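Local coordinates for protein acetylxylan esterase / glucomannan deacetylase (Cellvibrio japonicus, PDB 2W9X) that removes acetyl groups from plant cell wall polysaccharides, deacetylating xylan and, with a large preference, glucomannan, at residues P29-G34 / A54-T59; G34-E39 / Y48-P53; R78-D83 / R110-T115; P139-Q144 / A187-Y192. One frame throughout, in Å; residues are numbered along the deposited sequence.

Interaction 1 (P29-G34 / A54-T59); sequences PLHIGG and AVYFET
The ring of Tyr-56 lies flat against the backbone of Gly-33, the residue it pairs with across two antiparallel strands. From CB, chi1 of 59° sets CG between the backbone N and the carbonyl carbon. The ring lies over Gly-33: Tyr-56 CG is 4.0 Å from Gly-33 CA, CE1 and CE2 come nearer, and CZ is 3.4 Å from Gly-33 CA. That CA stands over the middle of the face, 3.5 Å from the ring centroid, a CH-pi contact for which a residue without CB leaves room. At the tip, OH bonds to Asp-191 and Tyr-192. The ladder belongs to a sheet of the CE2 N-terminal domain; Gly-33 N donates to Tyr-56 O (2.8 Å), and His-31 and Glu-58 exchange two further backbone bonds. On that same face Glu-58 OE2, salt-bridged to Arg-141, meets the His-31 ring edge, 3.1 Å from His-31 CD2, while His-31 NE2 bonds to Asp-191 OD1. On the opposite face of the sheet, Phe-57 CD1 packs on Ile-32 CG1 (3.9 Å). Beyond the last rung Thr-59 OG1 donates to Pro-29 O.

Interaction 2 (G34-E39 / Y48-P53); sequences GRVLVE and YTYSWP
Leu-37 and Thr-49 form an antiparallel hydrogen-bonded pair: Leu-37 N donates to Thr-49 O (2.7 Å) and Thr-49 N returns an almost straight bond to Leu-37 O (2.9 Å, N-H...O 177°). The short strands run nearly antiparallel, and the next pair, Val-38 with Tyr-48, is non-hydrogen-bonded. Toward Gly-34 a water accepts from Ser-51 N; its link to Arg-35 O is too short to be trusted and remains doubtful. On the side of the sheet that carries Tyr-48, Val-36 CG1 lies 3.5 Å from Tyr-48 CB, while Val-38 CG1 reaches the ring edge at Tyr-48 CD1 (3.6 Å). Val-36 CG1 is anti to the backbone N (chi1 163°), which leaves CG2 to lie beside Tyr-50 CB. A second water touches Thr-49 OG1, Leu-37 O and Glu-39 OE1. Past the strand ends, the extended Arg-35 chain runs beside the indole of Trp-52, with Arg-35 CD 3.6 Å from Trp-52 CD1. Its guanidinium stands nearly upright on the ring plane (84°), an off-centre cation-pi contact with Arg-35 CZ 5.0 Å from the centroid of the five-membered ring. Arg-35 NH1 and Trp-52 NE1 donate to the carbonyls of Tyr-219 and Tyr-221. The strands make a beta hairpin at one margin of a five-stranded antiparallel sheet in the CE2 N-terminal domain, with the Trp-52 side chain about 11 Å from the side chain of Ser-151, the probable nucleophile.

Interaction 3 (R78-D83 / R110-T115); sequences RLIVDD and RLEKLT
Arg-78 and Glu-112 set their flat ends nearly in one plane, guanidinium and carboxylate 26° apart, and meet edge to edge. Glu-112 OE1 takes both bonds of this side-on grip, from Arg-78 NE (2.8 Å), nearly along its C-O bond, and from Arg-78 NH1 (3.0 Å) through its syn lone pair. Glu-112 OE2 uses its anti lone pair for Arg-110 NE (2.5 Å), close to the plane of that second guanidinium. Lys-186 is a further salt-bridge partner of OE2, so three cationic side chains bond to one carboxylate, which probably stabilises its negative charge. Leu-114 CD1 approaches the Arg-78 guanidinium obliquely, and the two side chains cross at about a right angle. Chi1 of 70° puts Arg-78 CG between the backbone N and the carbonyl carbon, where it packs on Leu-114 CD1 at 3.6 Å; the chain is extended from there to NE. Ile-80 CD1 touches the carboxylate as well, 3.8 Å from Glu-112 OE1. On the opposite face of the sheet Leu-79 CD1 packs against Leu-111 CB (4.2 Å). Beneath the side chains, Arg-78 with Glu-112 and Ile-80 with Arg-110 are hydrogen-bonded pairs, two bonds each, and the shortest runs from Ile-80 N to Arg-110 O (2.7 Å). This is an antiparallel ladder of the CE2 N-terminal beta domain, with a salt-bridge network on one face and leucines on the other.

Interaction 4 (P139-Q144 / A187-Y192); sequences PKRKRQ and AFDADY
Arg-141 makes two salt bridges, reaching between Asp-189 and Asp-191 with both carboxylates at the edge of its guanidinium. Arg-141 NE bonds to Asp-189 OD1 (2.8 Å) from 37° above that carboxylate plane, whereas Arg-141 NH1 reaches Asp-191 OD1 (2.9 Å) on the syn side but out of the plane. Both carboxylates stand steeply to the guanidinium, at 81° and 76°. Pro-139 CB covers the centre of one guanidinium face, and Glu-58 is a further salt-bridge partner of NH1. Among the direct hydrogen bonds, Asp-191 N donates to Arg-143 O (3.0 Å), and Arg-143 NH1 to Phe-188 O (3.0 Å) at the end of a helix. The extended Arg-143 chain brings CD against the same carbonyl. Asp-191 OD1 also bonds to Tyr-56 OH. Two waters grip Asp-191 OD2: one also joins Pro-139 O and Arg-141 N, the other Arg-141 O, so through them this oxygen is tied to the segment 139-144. Apolar contact is small, with Arg-143 CB 3.5 Å from Ala-190 CB. Arg-143 NH1 sits at the edge of the Phe-188 ring. Asp-189, with positive phi, follows helix 180-187 in a Schellman motif and turns the chain into strand 191-196. Gln-144 then pairs in parallel with Asp-191, opening the central parallel sheet of an SGNH (GDSL-type) hydrolase domain at its outermost strand 191-196.

Overall arrangement
Interactions 1, 2 and 3 belong to the CE2 N-terminal domain; interaction 4 starts the parallel sheet of the hydrolase domain. Interaction 2 lies within the chain excursion that interaction 1 closes, their centres about 10 Å apart and Gly-34 common to both; interactions 3 and 4 follow in series. Interactions 1 and 3, with centres also about 10 Å apart, share one sheet, where strands 56-62 and 108-113 are neighbours. Interaction 2 sits in the other antiparallel sheet. Polar bonds join the sheet of interactions 1 and 3 to the hydrolase domain: Glu-58 bridges Arg-110 of interaction 3 and Arg-141 of interaction 4, Tyr-56 reaches Asp-191, and Arg-110 reaches Tyr-192. Together they fasten the beta domain to the catalytic domain.

Interaction 1 (P29-G34 / A54-T59)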
loop_
_atom_site.group_PDB
_atom_site.type_symbol
_atom_site.label_atom_id
_atom_site.label_comp_id
_atom_site.label_asym_id
_atom_site.label_seq_id
_atom_site.Cartn_x
_atom_site.Cartn_y
_atom_site.Cartn_z
ATOM N N PRO B 29 -5.640 -27.232 30.439
ATOM C CA PRO B 29 -6.126 -26.199 29.510
ATOM C C PRO B 29 -5.048 -25.812 28.504
ATOM O O PRO B 29 -3.874 -25.669 28.868
ATOM C CB PRO B 29 -6.450 -25.002 30.419
ATOM C CG PRO B 29 -5.839 -25.322 31.749
ATOM C CD PRO B 29 -5.759 -26.812 31.848
ATOM N N LEU B 30 -5.457 -25.652 27.248
ATOM C CA LEU B 30 -4.530 -25.367 26.173
ATOM C C LEU B 30 -5.055 -24.250 25.273
ATOM O O LEU B 30 -6.243 -23.891 25.330
ATOM C CB LEU B 30 -4.216 -26.654 25.386
ATOM C CG LEU B 30 -4.826 -27.063 24.039
ATOM C CD1 LEU B 30 -4.467 -28.515 23.782
ATOM C CD2 LEU B 30 -6.321 -26.870 23.947
ATOM N N HIS B 31 -4.140 -23.697 24.479
ATOM C CA HIS B 31 -4.414 -22.663 23.491
ATOM C C HIS B 31 -4.002 -23.199 22.123
ATOM O O HIS B 31 -2.960 -23.843 21.997
ATOM C CB HIS B 31 -3.611 -21.400 23.828
ATOM C CG HIS B 31 -3.592 -20.375 22.733
ATOM N ND1 HIS B 31 -4.651 -19.526 22.488
ATOM C CD2 HIS B 31 -2.643 -20.059 21.824
ATOM C CE1 HIS B 31 -4.351 -18.728 21.478
ATOM N NE2 HIS B 31 -3.139 -19.034 21.053
ATOM N N ILE B 32 -4.827 -22.939 21.114
ATOM C CA ILE B 32 -4.601 -23.448 19.756
ATOM C C ILE B 32 -4.318 -22.325 18.768
ATOM O O ILE B 32 -5.053 -21.334 18.705
ATOM C CB ILE B 32 -5.814 -24.261 19.224
ATOM C CG1 ILE B 32 -6.150 -25.421 20.156
ATOM C CG2 ILE B 32 -5.548 -24.758 17.794
ATOM C CD1 ILE B 32 -7.658 -25.609 20.390
ATOM N N GLY B 33 -3.242 -22.494 18.007
ATOM C CA GLY B 33 -3.004 -21.681 16.830
ATOM C C GLY B 33 -3.270 -22.457 15.554
ATOM O O GLY B 33 -2.879 -23.619 15.423
ATOM N N GLY B 34 -3.951 -21.813 14.610
ATOM C CA GLY B 34 -4.217 -22.441 13.331
ATOM C C GLY B 34 -5.537 -23.180 13.331
ATOM O O GLY B 34 -6.160 -23.386 14.393
ATOM N N ALA B 54 1.690 -25.272 9.905
ATOM C CA ALA B 54 2.146 -24.394 10.999
ATOM C C ALA B 54 1.225 -24.276 12.228
ATOM O O ALA B 54 1.352 -23.329 13.022
ATOM C CB ALA B 54 2.523 -22.996 10.452
ATOM N N VAL B 55 0.315 -25.240 12.372
ATOM C CA VAL B 55 -0.562 -25.364 13.527
ATOM C C VAL B 55 0.282 -25.478 14.809
ATOM O O VAL B 55 1.399 -26.006 14.777
ATOM C CB VAL B 55 -1.534 -26.588 13.343
ATOM C CG1 VAL B 55 -2.149 -27.021 14.640
ATOM C CG2 VAL B 55 -2.623 -26.249 12.330
ATOM N N TYR B 56 -0.229 -24.934 15.915
ATOM C CA TYR B 56 0.459 -25.043 17.211
ATOM C C TYR B 56 -0.482 -25.150 18.408
ATOM O O TYR B 56 -1.639 -24.711 18.352
ATOM C CB TYR B 56 1.472 -23.899 17.420
ATOM C CG TYR B 56 0.899 -22.498 17.376
ATOM C CD1 TYR B 56 0.466 -21.864 18.544
ATOM C CD2 TYR B 56 0.812 -21.796 16.165
ATOM C CE1 TYR B 56 -0.054 -20.572 18.511
ATOM C CE2 TYR B 56 0.294 -20.503 16.120
ATOM C CZ TYR B 56 -0.135 -19.893 17.294
ATOM O OH TYR B 56 -0.637 -18.614 17.260
ATOM N N PHE B 57 0.039 -25.738 19.484
ATOM C CA PHE B 57 -0.677 -25.910 20.754
ATOM C C PHE B 57 0.214 -25.442 21.907
ATOM O O PHE B 57 1.411 -25.786 21.958
ATOM C CB PHE B 57 -1.059 -27.379 20.964
ATOM C CG PHE B 57 -1.845 -27.975 19.827
ATOM C CD1 PHE B 57 -3.244 -27.952 19.840
ATOM C CD2 PHE B 57 -1.196 -28.574 18.753
ATOM C CE1 PHE B 57 -3.970 -28.500 18.792
ATOM C CE2 PHE B 57 -1.924 -29.126 17.696
ATOM C CZ PHE B 57 -3.308 -29.088 17.717
ATOM N N GLU B 58 -0.361 -24.651 22.814
ATOM C CA GLU B 58 0.384 -24.104 23.946
ATOM C C GLU B 58 -0.279 -24.452 25.265
ATOM O O GLU B 58 -1.513 -24.552 25.344
ATOM C CB GLU B 58 0.541 -22.590 23.840
ATOM C CG GLU B 58 1.532 -22.154 22.766
ATOM C CD GLU B 58 1.487 -20.672 22.501
ATOM O OE1 GLU B 58 2.511 -20.013 22.742
ATOM O OE2 GLU B 58 0.432 -20.159 22.058
ATOM N N THR B 59 0.553 -24.644 26.288
ATOM C CA THR B 59 0.072 -24.813 27.664
ATOM C C THR B 59 1.059 -24.262 28.705
ATOM O O THR B 59 2.220 -23.972 28.383
ATOM C CB THR B 59 -0.329 -26.274 27.977
ATOM O OG1 THR B 59 -1.148 -26.285 29.145
ATOM C CG2 THR B 59 0.885 -27.172 28.209
#

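Interaction 2 (G34-E39 / Y48-P53)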
loop_
_atom_site.group_PDB
_atom_site.type_symbol
_atom_site.label_atom_id
_atom_site.label_comp_id
_atom_site.label_asym_id
_atom_site.label_seq_id
_atom_site.Cartn_x
_atom_site.Cartn_y
_atom_site.Cartn_z
ATOM N N GLY B 34 -3.951 -21.813 14.610
ATOM C CA GLY B 34 -4.217 -22.441 13.331
ATOM C C GLY B 34 -5.537 -23.180 13.331
ATOM O O GLY B 34 -6.160 -23.386 14.393
ATOM N N ARG B 35 -5.957 -23.565 12.126
ATOM C CA ARG B 35 -7.235 -24.218 11.900
ATOM C C ARG B 35 -7.182 -25.647 12.404
ATOM O O ARG B 35 -6.346 -26.438 11.978
ATOM C CB ARG B 35 -7.603 -24.188 10.416
ATOM C CG ARG B 35 -8.014 -22.827 9.928
ATOM C CD ARG B 35 -8.303 -22.860 8.452
ATOM N NE ARG B 35 -8.853 -21.591 7.990
ATOM C CZ ARG B 35 -9.220 -21.352 6.736
ATOM N NH1 ARG B 35 -9.094 -22.296 5.807
ATOM N NH2 ARG B 35 -9.726 -20.169 6.419
ATOM N N VAL B 36 -8.090 -25.962 13.321
ATOM C CA VAL B 36 -8.126 -27.256 13.975
ATOM C C VAL B 36 -9.584 -27.672 14.119
ATOM O O VAL B 36 -10.428 -26.871 14.532
ATOM C CB VAL B 36 -7.426 -27.194 15.366
ATOM C CG1 VAL B 36 -7.805 -28.368 16.218
ATOM C CG2 VAL B 36 -5.916 -27.138 15.221
ATOM N N LEU B 37 -9.874 -28.913 13.741
ATOM C CA LEU B 37 -11.165 -29.524 13.991
ATOM C C LEU B 37 -11.121 -30.106 15.409
ATOM O O LEU B 37 -10.399 -31.081 15.665
ATOM C CB LEU B 37 -11.433 -30.642 12.974
ATOM C CG LEU B 37 -12.854 -30.984 12.488
ATOM C CD1 LEU B 37 -12.976 -32.480 12.243
ATOM C CD2 LEU B 37 -13.983 -30.487 13.405
ATOM N N VAL B 38 -11.862 -29.487 16.330
ATOM C CA VAL B 38 -11.939 -29.975 17.714
ATOM C C VAL B 38 -13.151 -30.885 17.884
ATOM O O VAL B 38 -14.283 -30.482 17.623
ATOM C CB VAL B 38 -11.940 -28.818 18.775
ATOM C CG1 VAL B 38 -10.723 -27.907 18.590
ATOM C CG2 VAL B 38 -13.218 -27.986 18.712
ATOM N N GLU B 39 -12.905 -32.123 18.291
ATOM C CA GLU B 39 -13.995 -33.077 18.500
ATOM C C GLU B 39 -13.990 -33.601 19.927
ATOM O O GLU B 39 -12.934 -33.713 20.548
ATOM C CB GLU B 39 -13.917 -34.223 17.489
ATOM C CG GLU B 39 -14.234 -33.771 16.078
ATOM C CD GLU B 39 -14.086 -34.872 15.061
ATOM O OE1 GLU B 39 -12.955 -35.358 14.866
ATOM O OE2 GLU B 39 -15.100 -35.229 14.432
ATOM N N TYR B 48 -7.819 -32.975 18.543
ATOM C CA TYR B 48 -7.567 -31.842 17.683
ATOM C C TYR B 48 -7.010 -32.398 16.377
ATOM O O TYR B 48 -5.917 -32.963 16.354
ATOM C CB TYR B 48 -6.574 -30.886 18.360
ATOM C CG TYR B 48 -6.932 -30.562 19.797
ATOM C CD1 TYR B 48 -7.839 -29.541 20.104
ATOM C CD2 TYR B 48 -6.387 -31.292 20.852
ATOM C CE1 TYR B 48 -8.183 -29.251 21.438
ATOM C CE2 TYR B 48 -6.728 -31.012 22.180
ATOM C CZ TYR B 48 -7.616 -29.986 22.465
ATOM O OH TYR B 48 -7.952 -29.718 23.782
ATOM N N THR B 49 -7.806 -32.295 15.314
ATOM C CA THR B 49 -7.407 -32.730 13.961
ATOM C C THR B 49 -7.051 -31.508 13.096
ATOM O O THR B 49 -7.767 -30.509 13.107
ATOM C CB THR B 49 -8.520 -33.611 13.302
ATOM O OG1 THR B 49 -8.844 -34.692 14.177
ATOM C CG2 THR B 49 -8.081 -34.198 11.964
ATOM N N TYR B 50 -5.934 -31.587 12.369
ATOM C CA TYR B 50 -5.411 -30.452 11.579
ATOM C C TYR B 50 -4.780 -30.907 10.257
ATOM O O TYR B 50 -4.378 -32.058 10.124
ATOM C CB TYR B 50 -4.376 -29.670 12.405
ATOM C CG TYR B 50 -3.485 -30.597 13.174
ATOM C CD1 TYR B 50 -3.836 -31.022 14.470
ATOM C CD2 TYR B 50 -2.327 -31.120 12.585
ATOM C CE1 TYR B 50 -3.025 -31.918 15.170
ATOM C CE2 TYR B 50 -1.518 -32.009 13.266
ATOM C CZ TYR B 50 -1.872 -32.408 14.555
ATOM O OH TYR B 50 -1.066 -33.287 15.222
ATOM N N SER B 51 -4.680 -29.997 9.284
ATOM C CA SER B 51 -3.973 -30.294 8.021
ATOM C C SER B 51 -3.268 -29.088 7.391
ATOM O O SER B 51 -2.262 -29.250 6.680
ATOM C CB SER B 51 -4.901 -30.948 6.998
ATOM O OG SER B 51 -6.017 -30.120 6.762
ATOM N N TRP B 52 -3.787 -27.883 7.646
ATOM C CA TRP B 52 -3.144 -26.659 7.170
ATOM C C TRP B 52 -1.772 -26.517 7.861
ATOM O O TRP B 52 -1.575 -27.045 8.961
ATOM C CB TRP B 52 -4.022 -25.429 7.423
ATOM C CG TRP B 52 -5.252 -25.325 6.549
ATOM C CD1 TRP B 52 -6.523 -25.644 6.906
ATOM C CD2 TRP B 52 -5.326 -24.865 5.181
ATOM N NE1 TRP B 52 -7.390 -25.420 5.856
ATOM C CE2 TRP B 52 -6.684 -24.944 4.786
ATOM C CE3 TRP B 52 -4.380 -24.406 4.253
ATOM C CZ2 TRP B 52 -7.128 -24.569 3.502
ATOM C CZ3 TRP B 52 -4.822 -24.030 2.966
ATOM C CH2 TRP B 52 -6.191 -24.112 2.610
ATOM N N PRO B 53 -0.810 -25.832 7.209
ATOM C CA PRO B 53 0.533 -25.793 7.810
ATOM C C PRO B 53 0.615 -25.025 9.145
ATOM O O PRO B 53 -0.285 -24.241 9.465
ATOM C CB PRO B 53 1.397 -25.092 6.746
ATOM C CG PRO B 53 0.523 -24.797 5.572
ATOM C CD PRO B 53 -0.907 -25.098 5.933
HETATM O O HOH W 1 -6.288 -27.736 9.912
HETATM O O HOH W 2 -10.642 -33.965 16.119
#

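Interaction 3 (R78-D83 / R110-T115)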
loop_
_atom_site.group_PDB
_atom_site.type_symbol
_atom_site.label_atom_id
_atom_site.label_comp_id
_atom_site.label_asym_id
_atom_site.label_seq_id
_atom_site.Cartn_x
_atom_site.Cartn_y
_atom_site.Cartn_z
ATOM N N ARG B 78 8.167 -29.673 16.233
ATOM C CA ARG B 78 9.098 -29.324 17.289
ATOM C C ARG B 78 8.368 -28.954 18.584
ATOM O O ARG B 78 7.234 -28.437 18.565
ATOM C CB ARG B 78 10.128 -28.271 16.841
ATOM C CG ARG B 78 9.585 -26.883 16.625
ATOM C CD ARG B 78 10.596 -25.981 15.926
ATOM N NE ARG B 78 10.075 -24.611 15.904
ATOM C CZ ARG B 78 10.691 -23.562 15.379
ATOM N NH1 ARG B 78 10.108 -22.374 15.447
ATOM N NH2 ARG B 78 11.874 -23.693 14.790
ATOM N N LEU B 79 9.018 -29.269 19.701
ATOM C CA LEU B 79 8.488 -28.994 21.028
ATOM C C LEU B 79 9.370 -27.976 21.733
ATOM O O LEU B 79 10.572 -28.175 21.867
ATOM C CB LEU B 79 8.388 -30.290 21.840
ATOM C CG LEU B 79 7.860 -30.263 23.279
ATOM C CD1 LEU B 79 6.402 -29.864 23.300
ATOM C CD2 LEU B 79 8.025 -31.639 23.909
ATOM N N ILE B 80 8.760 -26.884 22.182
ATOM C CA ILE B 80 9.501 -25.811 22.826
ATOM C C ILE B 80 9.085 -25.679 24.295
ATOM O O ILE B 80 7.975 -25.228 24.599
ATOM C CB ILE B 80 9.329 -24.473 22.065
ATOM C CG1 ILE B 80 9.677 -24.655 20.579
ATOM C CG2 ILE B 80 10.164 -23.371 22.710
ATOM C CD1 ILE B 80 9.250 -23.496 19.668
ATOM N N VAL B 81 9.989 -26.092 25.187
ATOM C CA VAL B 81 9.776 -26.023 26.628
ATOM C C VAL B 81 10.540 -24.820 27.186
ATOM O O VAL B 81 11.769 -24.774 27.109
ATOM C CB VAL B 81 10.223 -27.338 27.328
ATOM C CG1 VAL B 81 10.052 -27.247 28.847
ATOM C CG2 VAL B 81 9.440 -28.523 26.792
ATOM N N ASP B 82 9.800 -23.849 27.728
ATOM C CA ASP B 82 10.359 -22.620 28.323
ATOM C C ASP B 82 11.340 -21.832 27.422
ATOM O O ASP B 82 10.967 -21.326 26.350
ATOM C CB ASP B 82 10.987 -22.934 29.691
ATOM C CG ASP B 82 9.972 -23.458 30.685
ATOM O OD1 ASP B 82 8.920 -22.808 30.852
ATOM O OD2 ASP B 82 10.223 -24.519 31.296
ATOM N N ASP B 83 12.585 -21.725 27.868
ATOM C CA ASP B 83 13.611 -20.981 27.137
ATOM C C ASP B 83 14.623 -21.918 26.464
ATOM O O ASP B 83 15.699 -21.480 26.028
ATOM C CB ASP B 83 14.312 -19.994 28.085
ATOM C CG ASP B 83 14.215 -20.420 29.544
ATOM O OD1 ASP B 83 15.047 -21.247 29.994
ATOM O OD2 ASP B 83 13.300 -19.924 30.248
ATOM N N ARG B 110 5.183 -25.111 24.135
ATOM C CA ARG B 110 4.638 -24.850 22.798
ATOM C C ARG B 110 5.021 -25.980 21.837
ATOM O O ARG B 110 6.206 -26.256 21.640
ATOM C CB ARG B 110 5.178 -23.510 22.279
ATOM C CG ARG B 110 4.627 -23.047 20.929
ATOM C CD ARG B 110 5.170 -21.674 20.579
ATOM N NE ARG B 110 4.731 -21.222 19.259
ATOM C CZ ARG B 110 3.829 -20.270 19.041
ATOM N NH1 ARG B 110 3.242 -19.637 20.049
ATOM N NH2 ARG B 110 3.522 -19.935 17.795
ATOM N N LEU B 111 4.016 -26.641 21.265
ATOM C CA LEU B 111 4.231 -27.684 20.263
ATOM C C LEU B 111 3.883 -27.109 18.890
ATOM O O LEU B 111 2.812 -26.502 18.732
ATOM C CB LEU B 111 3.347 -28.901 20.569
ATOM C CG LEU B 111 3.153 -29.987 19.499
ATOM C CD1 LEU B 111 4.357 -30.920 19.413
ATOM C CD2 LEU B 111 1.861 -30.783 19.746
ATOM N N GLU B 112 4.777 -27.284 17.908
ATOM C CA GLU B 112 4.546 -26.742 16.555
ATOM C C GLU B 112 4.673 -27.786 15.448
ATOM O O GLU B 112 5.646 -28.531 15.392
ATOM C CB GLU B 112 5.519 -25.584 16.250
ATOM C CG GLU B 112 5.413 -24.386 17.203
ATOM C CD GLU B 112 6.457 -23.311 16.971
ATOM O OE1 GLU B 112 7.498 -23.556 16.312
ATOM O OE2 GLU B 112 6.231 -22.192 17.465
ATOM N N LYS B 113 3.691 -27.810 14.552
ATOM C CA LYS B 113 3.777 -28.565 13.297
ATOM C C LYS B 113 4.754 -27.854 12.336
ATOM O O LYS B 113 4.721 -26.629 12.187
ATOM C CB LYS B 113 2.380 -28.694 12.685
ATOM C CG LYS B 113 2.282 -29.312 11.300
ATOM C CD LYS B 113 0.992 -28.809 10.651
ATOM C CE LYS B 113 0.268 -29.865 9.845
ATOM N NZ LYS B 113 0.836 -30.058 8.499
ATOM N N LEU B 114 5.628 -28.639 11.706
ATOM C CA LEU B 114 6.670 -28.112 10.816
ATOM C C LEU B 114 6.349 -28.396 9.361
ATOM O O LEU B 114 6.612 -27.585 8.488
ATOM C CB LEU B 114 8.012 -28.784 11.157
ATOM C CG LEU B 114 8.922 -28.227 12.243
ATOM C CD1 LEU B 114 8.206 -27.514 13.344
ATOM C CD2 LEU B 114 9.891 -29.275 12.770
ATOM N N THR B 115 5.780 -29.567 9.108
ATOM C CA THR B 115 5.664 -30.107 7.758
ATOM C C THR B 115 4.302 -29.812 7.111
ATOM O O THR B 115 3.362 -29.376 7.779
ATOM C CB THR B 115 5.905 -31.616 7.767
ATOM O OG1 THR B 115 5.151 -32.200 8.833
ATOM C CG2 THR B 115 7.393 -31.939 7.966
#

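Interaction 4 (P139-Q144 / A187-Y192)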
loop_
_atom_site.group_PDB
_atom_site.type_symbol
_atom_site.label_atom_id
_atom_site.label_comp_id
_atom_site.label_asym_id
_atom_site.label_seq_id
_atom_site.Cartn_x
_atom_site.Cartn_y
_atom_site.Cartn_z
ATOM N N PRO B 139 -1.485 -17.849 26.864
ATOM C CA PRO B 139 -1.295 -16.579 26.160
ATOM C C PRO B 139 -2.617 -15.925 25.752
ATOM O O PRO B 139 -3.510 -16.595 25.221
ATOM C CB PRO B 139 -0.491 -16.979 24.922
ATOM C CG PRO B 139 0.111 -18.305 25.263
ATOM C CD PRO B 139 -0.893 -18.974 26.115
ATOM N N LYS B 140 -2.729 -14.629 26.032
ATOM C CA LYS B 140 -3.903 -13.835 25.675
ATOM C C LYS B 140 -3.484 -12.807 24.624
ATOM O O LYS B 140 -3.446 -11.609 24.891
ATOM N N ARG B 141 -3.163 -13.285 23.435
ATOM C CA ARG B 141 -2.648 -12.417 22.372
ATOM C C ARG B 141 -3.781 -11.638 21.700
ATOM O O ARG B 141 -4.731 -12.232 21.184
ATOM C CB ARG B 141 -1.844 -13.233 21.348
ATOM C CG ARG B 141 -0.849 -14.173 21.987
ATOM C CD ARG B 141 0.085 -14.815 20.989
ATOM N NE ARG B 141 1.185 -15.478 21.696
ATOM C CZ ARG B 141 1.300 -16.795 21.856
ATOM N NH1 ARG B 141 0.392 -17.617 21.329
ATOM N NH2 ARG B 141 2.326 -17.295 22.555
ATOM N N LYS B 142 -3.692 -10.309 21.739
ATOM C CA LYS B 142 -4.703 -9.451 21.122
ATOM C C LYS B 142 -4.452 -9.378 19.625
ATOM O O LYS B 142 -5.388 -9.327 18.824
ATOM C CB LYS B 142 -4.690 -8.048 21.736
ATOM N N ARG B 143 -3.178 -9.396 19.256
ATOM C CA ARG B 143 -2.775 -9.328 17.860
ATOM C C ARG B 143 -3.005 -10.659 17.168
ATOM O O ARG B 143 -2.727 -11.727 17.730
ATOM C CB ARG B 143 -1.317 -8.915 17.749
ATOM C CG ARG B 143 -1.056 -7.562 18.343
ATOM C CD ARG B 143 0.413 -7.320 18.501
ATOM N NE ARG B 143 0.639 -6.018 19.113
ATOM C CZ ARG B 143 1.831 -5.462 19.285
ATOM N NH1 ARG B 143 2.931 -6.089 18.899
ATOM N NH2 ARG B 143 1.916 -4.269 19.851
ATOM N N GLN B 144 -3.551 -10.573 15.959
ATOM C CA GLN B 144 -3.820 -11.732 15.121
ATOM C C GLN B 144 -3.461 -11.405 13.674
ATOM O O GLN B 144 -3.813 -10.332 13.156
ATOM C CB GLN B 144 -5.290 -12.136 15.209
ATOM C CG GLN B 144 -5.757 -12.633 16.568
ATOM C CD GLN B 144 -7.217 -13.042 16.542
ATOM O OE1 GLN B 144 -7.975 -12.633 15.651
ATOM N NE2 GLN B 144 -7.618 -13.855 17.509
ATOM N N ALA B 187 7.438 -11.731 15.989
ATOM C CA ALA B 187 8.020 -10.407 16.264
ATOM C C ALA B 187 7.000 -9.455 16.898
ATOM O O ALA B 187 7.374 -8.491 17.568
ATOM C CB ALA B 187 8.620 -9.791 14.994
ATOM N N PHE B 188 5.713 -9.733 16.694
ATOM C CA PHE B 188 4.651 -8.899 17.251
ATOM C C PHE B 188 3.870 -9.607 18.368
ATOM O O PHE B 188 2.902 -9.055 18.885
ATOM C CB PHE B 188 3.692 -8.438 16.140
ATOM C CG PHE B 188 4.323 -7.523 15.126
ATOM C CD1 PHE B 188 4.494 -6.165 15.401
ATOM C CD2 PHE B 188 4.739 -8.013 13.881
ATOM C CE1 PHE B 188 5.090 -5.299 14.458
ATOM C CE2 PHE B 188 5.336 -7.159 12.929
ATOM C CZ PHE B 188 5.509 -5.799 13.215
ATOM N N ASP B 189 4.301 -10.818 18.732
ATOM C CA ASP B 189 3.567 -11.696 19.648
ATOM C C ASP B 189 2.086 -11.828 19.275
ATOM O O ASP B 189 1.198 -11.666 20.116
ATOM C CB ASP B 189 3.740 -11.259 21.115
ATOM C CG ASP B 189 3.201 -12.281 22.099
ATOM O OD1 ASP B 189 3.230 -13.497 21.785
ATOM O OD2 ASP B 189 2.739 -11.862 23.186
ATOM N N ALA B 190 1.841 -12.128 18.003
ATOM C CA ALA B 190 0.480 -12.334 17.506
ATOM C C ALA B 190 0.216 -13.801 17.279
ATOM O O ALA B 190 1.117 -14.562 16.947
ATOM C CB ALA B 190 0.266 -11.568 16.204
ATOM N N ASP B 191 -1.031 -14.207 17.467
ATOM C CA ASP B 191 -1.425 -15.533 17.031
ATOM C C ASP B 191 -1.491 -15.564 15.510
ATOM O O ASP B 191 -1.675 -14.525 14.867
ATOM C CB ASP B 191 -2.749 -15.949 17.679
ATOM C CG ASP B 191 -2.561 -16.421 19.099
ATOM O OD1 ASP B 191 -1.734 -17.335 19.335
ATOM O OD2 ASP B 191 -3.228 -15.858 19.983
ATOM N N TYR B 192 -1.287 -16.735 14.916
ATOM C CA TYR B 192 -1.255 -16.799 13.458
ATOM C C TYR B 192 -1.903 -18.031 12.901
ATOM O O TYR B 192 -1.911 -19.083 13.545
ATOM C CB TYR B 192 0.186 -16.678 12.903
ATOM C CG TYR B 192 1.197 -17.685 13.445
ATOM C CD1 TYR B 192 1.437 -18.897 12.792
ATOM C CD2 TYR B 192 1.946 -17.399 14.595
ATOM C CE1 TYR B 192 2.375 -19.812 13.284
ATOM C CE2 TYR B 192 2.900 -18.294 15.080
ATOM C CZ TYR B 192 3.110 -19.488 14.427
ATOM O OH TYR B 192 4.044 -20.356 14.936
HETATM O O HOH W 3 -3.715 -15.716 22.602
HETATM O O HOH W 4 -5.369 -14.294 19.733
HETATM O O HOH W 5 -0.384 -9.858 21.095
#